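Local coordinates for leucine aminopeptidase 1 (Caenorhabditis elegans, PDB 2HB6) that removes amino acids, preferably leucine, from the N-termini of peptides as a two-metal M17 aminopeptidase and probably serves in digestion, at the sodium ion site and the interface of chains A and C. Sequence-based numbering; all coordinates share one arbitrary frame. Chains: chain A/B/C, Leucine aminopeptidase 1.

Contact 1: the sodium ion site. Residues chain A 252, 254, 257, 259, 264, 275, 307, 334, 336-337, 362-363; chain B 266. With NA (sodium ion), chain D; NA (sodium ion), chain E; SO4 (sulfate ion), chain F.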
loop_
_atom_site.group_PDB
_atom_site.type_symbol
_atom_site.label_atom_id
_atom_site.label_comp_id
_atom_site.label_asym_id
_atom_site.label_seq_id
_atom_site.Cartn_x
_atom_site.Cartn_y
_atom_site.Cartn_z
ATOM N N LYS A 252 19.204 -11.306 23.468
ATOM C CA LYS A 252 19.300 -11.063 22.035
ATOM C C LYS A 252 20.101 -9.802 21.772
ATOM O O LYS A 252 19.677 -8.698 22.146
ATOM C CB LYS A 252 17.905 -10.926 21.418
ATOM C CG LYS A 252 17.912 -10.534 19.935
ATOM C CD LYS A 252 16.510 -10.085 19.511
ATOM C CE LYS A 252 16.614 -9.484 18.144
ATOM N NZ LYS A 252 15.280 -9.211 17.500
ATOM N N VAL A 254 21.262 -8.279 18.747
ATOM C CA VAL A 254 21.302 -7.866 17.345
ATOM C C VAL A 254 21.659 -6.387 17.289
ATOM O O VAL A 254 20.824 -5.518 17.557
ATOM C CB VAL A 254 19.959 -8.178 16.604
ATOM C CG1 VAL A 254 19.991 -7.614 15.179
ATOM C CG2 VAL A 254 19.750 -9.708 16.538
ATOM N N ASP A 257 19.404 -4.551 12.940
ATOM C CA ASP A 257 18.599 -5.400 12.070
ATOM C C ASP A 257 18.063 -4.604 10.868
ATOM O O ASP A 257 17.154 -3.792 11.028
ATOM C CB ASP A 257 17.416 -5.925 12.871
ATOM C CG ASP A 257 16.710 -7.077 12.189
ATOM O OD1 ASP A 257 17.170 -7.593 11.148
ATOM O OD2 ASP A 257 15.674 -7.486 12.746
ATOM N N GLY A 259 16.557 -6.142 8.633
ATOM C CA GLY A 259 15.522 -7.075 8.209
ATOM C C GLY A 259 16.133 -8.194 7.381
ATOM O O GLY A 259 15.498 -9.227 7.159
ATOM N N LYS A 264 13.569 -4.350 5.824
ATOM C CA LYS A 264 12.597 -3.491 6.515
ATOM C C LYS A 264 12.272 -2.273 5.650
ATOM O O LYS A 264 13.024 -1.944 4.730
ATOM C CB LYS A 264 13.155 -3.037 7.873
ATOM C CG LYS A 264 13.072 -4.101 8.959
ATOM C CD LYS A 264 13.839 -3.669 10.197
ATOM C CE LYS A 264 14.046 -4.826 11.153
ATOM N NZ LYS A 264 12.791 -5.166 11.872
ATOM N N ASP A 275 17.804 -3.229 18.727
ATOM C CA ASP A 275 17.505 -4.658 18.687
ATOM C C ASP A 275 18.497 -5.527 19.488
ATOM O O ASP A 275 18.439 -6.758 19.451
ATOM C CB ASP A 275 17.464 -5.115 17.232
ATOM C CG ASP A 275 16.353 -6.103 16.965
ATOM O OD1 ASP A 275 15.330 -6.115 17.686
ATOM O OD2 ASP A 275 16.507 -6.901 16.017
ATOM N N ASN A 307 22.431 -8.177 11.440
ATOM C CA ASN A 307 21.641 -8.790 10.361
ATOM C C ASN A 307 21.596 -7.810 9.180
ATOM O O ASN A 307 20.907 -6.794 9.239
ATOM C CB ASN A 307 20.213 -9.052 10.881
ATOM C CG ASN A 307 19.403 -9.951 9.964
ATOM O OD1 ASN A 307 19.951 -10.784 9.250
ATOM N ND2 ASN A 307 18.082 -9.780 9.985
ATOM N N ASP A 334 13.595 -11.257 8.460
ATOM C CA ASP A 334 13.272 -10.317 9.539
ATOM C C ASP A 334 12.772 -11.016 10.819
ATOM O O ASP A 334 12.367 -10.361 11.784
ATOM C CB ASP A 334 12.246 -9.291 9.055
ATOM C CG ASP A 334 12.234 -8.024 9.905
ATOM O OD1 ASP A 334 13.209 -7.787 10.654
ATOM O OD2 ASP A 334 11.234 -7.283 9.854
ATOM N N GLU A 336 14.881 -13.149 12.593
ATOM C CA GLU A 336 16.219 -13.739 12.773
ATOM C C GLU A 336 16.653 -13.814 14.234
ATOM O O GLU A 336 17.473 -14.648 14.614
ATOM C CB GLU A 336 17.251 -12.910 11.992
ATOM C CG GLU A 336 17.824 -11.684 12.742
ATOM C CD GLU A 336 16.792 -10.609 13.028
ATOM O OE1 GLU A 336 16.926 -9.906 14.067
ATOM O OE2 GLU A 336 15.824 -10.467 12.241
ATOM N N GLY A 337 16.117 -12.899 15.047
ATOM C CA GLY A 337 16.440 -12.831 16.450
ATOM C C GLY A 337 16.125 -14.125 17.168
ATOM O O GLY A 337 16.894 -14.596 17.996
ATOM N N THR A 362 14.135 -8.050 22.284
ATOM C CA THR A 362 13.226 -7.169 21.558
ATOM C C THR A 362 12.817 -7.883 20.256
ATOM O O THR A 362 13.505 -7.778 19.252
ATOM C CB THR A 362 13.946 -5.821 21.208
ATOM O OG1 THR A 362 15.151 -6.108 20.488
ATOM C CG2 THR A 362 14.323 -5.061 22.472
ATOM N N LEU A 363 11.769 -8.684 20.294
ATOM C CA LEU A 363 11.422 -9.454 19.114
ATOM C C LEU A 363 10.465 -8.975 18.080
ATOM O O LEU A 363 10.782 -8.892 16.916
ATOM C CB LEU A 363 10.923 -10.829 19.487
ATOM C CG LEU A 363 11.816 -11.838 20.141
ATOM C CD1 LEU A 363 11.474 -11.713 21.600
ATOM C CD2 LEU A 363 11.445 -13.196 19.624
ATOM N N LYS B 266 8.670 -8.741 1.145
ATOM C CA LYS B 266 8.705 -9.718 2.239
ATOM C C LYS B 266 7.953 -11.024 1.946
ATOM O O LYS B 266 8.465 -12.110 2.227
ATOM C CB LYS B 266 8.199 -9.105 3.557
ATOM C CG LYS B 266 8.218 -10.111 4.728
ATOM C CD LYS B 266 7.799 -9.486 6.043
ATOM C CE LYS B 266 8.968 -9.398 7.002
ATOM N NZ LYS B 266 8.568 -8.752 8.289
HETATM NA NA NA D . 15.735 -8.449 15.361
HETATM NA NA NA E . 13.919 -8.803 13.307
HETATM S S SO4 F . 13.005 -11.717 15.855
HETATM O O1 SO4 F . 13.563 -11.352 17.149
HETATM O O2 SO4 F . 13.015 -13.154 15.635
HETATM O O3 SO4 F . 11.584 -11.359 15.771
HETATM O O4 SO4 F . 13.798 -11.041 14.859
HETATM O O HOH W 1 11.304 -7.812 14.219
#
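OD1 of A:Asp257 takes two hydrogen bonds, from the amide of A:Asn307 (ND2 to OD1 2.6 Å, 160° at the hydrogen) and from the backbone N of A:Gly259, both meeting it from above the carboxylate plane. This second-shell grip fixes the carboxylate's rotation, so that OD2 of A:Asp257 bridges the two ions, 2.3 Å from the sodium of chain E and 2.8 Å from that of chain D. A:Glu336, bent at chi2 (-66°), spans the pair with OE1 on the chain D ion and OE2 on the other. A:Lys252 runs extended to put NZ 2.3 Å from the chain D sodium, opposite A:Asp257 OD2 (167°); an amine that binds metal is likely to be neutral. A:Asp275 adds OD2, while its OD1 accepts from the hydroxyl OG1 of A:Thr362. A:Asp334 gives the chain E ion both its backbone O and OD1, the latter 2.9 Å away, and the syn lone pair of OD1 receives NZ of A:Lys264 at 2.9 Å. From chain B, B:Lys266 crosses A:Asp334 at about a right angle, its NZ weakly bonded to OD2. An alanine here would probably loosen the chain E ion, by loss of the OD1 ligand, and leave NZ of A:Lys264 less firmly placed. The sulfate, probably from crystallisation, binds the same ion through O4, which A:Gly337 N also holds at 3.0 Å. Sodium is modelled where the M17 family carries two zinc ions; the pair forms the dinuclear catalytic centre that hydrolyses the N-terminal peptide bond.

Contact 2: the interface of chains A and C. Residues chain A 380-383, 386, 405, 407; chain C 82-84.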
loop_
_atom_site.group_PDB
_atom_site.type_symbol
_atom_site.label_atom_id
_atom_site.label_comp_id
_atom_site.label_asym_id
_atom_site.label_seq_id
_atom_site.Cartn_x
_atom_site.Cartn_y
_atom_site.Cartn_z
ATOM N N THR A 380 6.133 -18.838 29.566
ATOM C CA THR A 380 6.885 -19.833 30.339
ATOM C C THR A 380 6.140 -21.160 30.483
ATOM O O THR A 380 4.908 -21.185 30.553
ATOM C CB THR A 380 7.327 -19.296 31.753
ATOM O OG1 THR A 380 8.003 -20.330 32.489
ATOM C CG2 THR A 380 6.141 -18.841 32.590
ATOM N N ASN A 381 6.895 -22.250 30.554
ATOM C CA ASN A 381 6.322 -23.574 30.846
ATOM C C ASN A 381 5.971 -23.766 32.326
ATOM O O ASN A 381 5.377 -24.777 32.704
ATOM C CB ASN A 381 7.256 -24.695 30.375
ATOM C CG ASN A 381 8.552 -24.759 31.170
ATOM O OD1 ASN A 381 9.100 -23.734 31.568
ATOM N ND2 ASN A 381 9.051 -25.967 31.393
ATOM N N ASP A 382 6.345 -22.797 33.156
ATOM C CA ASP A 382 6.193 -22.926 34.613
ATOM C C ASP A 382 5.257 -21.867 35.184
ATOM O O ASP A 382 5.596 -20.675 35.239
ATOM C CB ASP A 382 7.559 -22.884 35.301
ATOM C CG ASP A 382 7.489 -23.337 36.754
ATOM O OD1 ASP A 382 7.663 -24.545 37.009
ATOM O OD2 ASP A 382 7.242 -22.480 37.625
ATOM N N GLU A 383 4.062 -22.289 35.602
ATOM C CA GLU A 383 3.076 -21.337 36.112
ATOM C C GLU A 383 3.577 -20.550 37.316
ATOM O O GLU A 383 3.286 -19.356 37.452
ATOM C CB GLU A 383 1.743 -22.037 36.454
ATOM C CG GLU A 383 0.683 -21.079 37.019
ATOM C CD GLU A 383 -0.712 -21.696 37.083
ATOM O OE1 GLU A 383 -0.843 -22.916 36.874
ATOM O OE2 GLU A 383 -1.672 -20.954 37.342
ATOM N N GLU A 386 5.804 -17.828 36.179
ATOM C CA GLU A 386 4.991 -16.780 35.587
ATOM C C GLU A 386 4.452 -15.795 36.640
ATOM O O GLU A 386 4.601 -14.584 36.497
ATOM C CB GLU A 386 3.813 -17.390 34.816
ATOM C CG GLU A 386 2.991 -16.332 34.122
ATOM C CD GLU A 386 1.789 -16.928 33.436
ATOM O OE1 GLU A 386 0.696 -16.871 33.907
ATOM O OE2 GLU A 386 1.877 -17.499 32.404
ATOM N N PHE A 405 0.927 -20.043 27.047
ATOM C CA PHE A 405 1.857 -21.110 26.761
ATOM C C PHE A 405 1.089 -22.331 26.251
ATOM O O PHE A 405 0.498 -23.077 27.039
ATOM C CB PHE A 405 2.645 -21.497 28.025
ATOM C CG PHE A 405 3.705 -22.540 27.777
ATOM C CD1 PHE A 405 4.944 -22.177 27.264
ATOM C CD2 PHE A 405 3.466 -23.886 28.053
ATOM C CE1 PHE A 405 5.920 -23.140 27.028
ATOM C CE2 PHE A 405 4.440 -24.842 27.823
ATOM C CZ PHE A 405 5.665 -24.466 27.302
ATOM N N PRO A 407 2.287 -24.938 23.270
ATOM C CA PRO A 407 2.963 -25.466 22.086
ATOM C C PRO A 407 2.050 -26.418 21.290
ATOM O O PRO A 407 2.044 -26.370 20.066
ATOM C CB PRO A 407 4.171 -26.217 22.663
ATOM C CG PRO A 407 4.395 -25.631 24.018
ATOM C CD PRO A 407 3.008 -25.279 24.520
ATOM N N SER C 82 -1.107 -28.937 26.958
ATOM C CA SER C 82 -0.327 -27.885 27.598
ATOM C C SER C 82 -1.204 -27.117 28.563
ATOM O O SER C 82 -2.451 -27.177 28.502
ATOM C CB SER C 82 0.207 -26.908 26.539
ATOM O OG SER C 82 -0.885 -26.237 25.914
ATOM N N ARG C 83 -0.552 -26.347 29.433
ATOM C CA ARG C 83 -1.268 -25.568 30.424
ATOM C C ARG C 83 -2.158 -24.453 29.843
ATOM O O ARG C 83 -3.164 -24.106 30.445
ATOM C CB ARG C 83 -0.308 -25.026 31.485
ATOM C CG ARG C 83 0.766 -24.111 30.951
ATOM C CD ARG C 83 1.782 -23.785 32.048
ATOM N NE ARG C 83 2.411 -22.491 31.821
ATOM C CZ ARG C 83 1.916 -21.331 32.242
ATOM N NH1 ARG C 83 2.560 -20.196 31.985
ATOM N NH2 ARG C 83 0.781 -21.298 32.921
ATOM N N GLY C 84 -1.823 -23.928 28.674
ATOM C CA GLY C 84 -2.632 -22.892 28.062
ATOM C C GLY C 84 -3.857 -23.387 27.300
ATOM O O GLY C 84 -4.738 -22.622 26.945
HETATM O O HOH W 2 -0.643 -19.065 33.515
HETATM O O HOH W 3 -0.859 -23.188 34.061
#
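An arginine from one M17 aminopeptidase subunit reaches into its neighbour: C:Arg83, on a loop, lies against the end of strand 376-380, the start of helix 383-396 and the loop at A:Phe405. Its CG sits in the crowded position between backbone N and carbonyl carbon (chi1 61°), and the chain then runs extended to NE, long enough to carry a flat, charged, many-donor group across the boundary. The close-packed part is the edge bearing NE and NH1. Both nitrogens of C:Arg83 grip the carbonyl O of A:Thr380 side-on, NE at 3.1 Å and NH1 at 2.9 Å, with that oxygen almost exactly in the guanidinium plane. NH1 of C:Arg83 also makes a salt bridge to OE2 of A:Glu386 (2.8 Å, 159° at the hydrogen), approaching from above a carboxylate turned 55° to the guanidinium. With CG anti to the backbone N, the extended chain of A:Glu386 is long enough to carry its carboxylate from the helix to NH1. CA of A:Glu383 lies over one guanidinium face, offset toward the rim. A:Phe405 offers the rim atom CD2 to CG of C:Arg83, an aliphatic carbon, at 4.0 Å; its own faces are taken by A:Asn381 CA and A:Pro407 CD, which hold the ring in place.

By contrast, NH2 on the looser, watery side reaches chain A's acids through solvent: water 3 links NH2 of C:Arg83 to OE1 of A:Glu383, and water 2 links it to OE1 of A:Glu386. A:Glu383 therefore stays at one remove, its OE1 lying 4.6 Å from C:Arg83 NH2. Farther along, C:Ser82 CB touches A:Pro407 CD at 3.8 Å, and C:Gly84 N makes a weak hydrogen bond to A:Phe405 O.

The centres of contact 1 and contact 2 lie about 25 Å apart, and they share no residue. Chain A is common to both, but the partners differ: a lysine of chain B approaches the metal site in contact 1, whereas chain C meets chain A in contact 2, a patch of a two-fold symmetric interface. One subunit thus touches two neighbours in the deposited six-chain assembly, in keeping with the protein's binding to itself. The active-site residue A:Arg338 is about 7 Å from the centre of contact 1 and 18 Å from that of contact 2, so contact 2 probably supports assembly rather than catalysis directly.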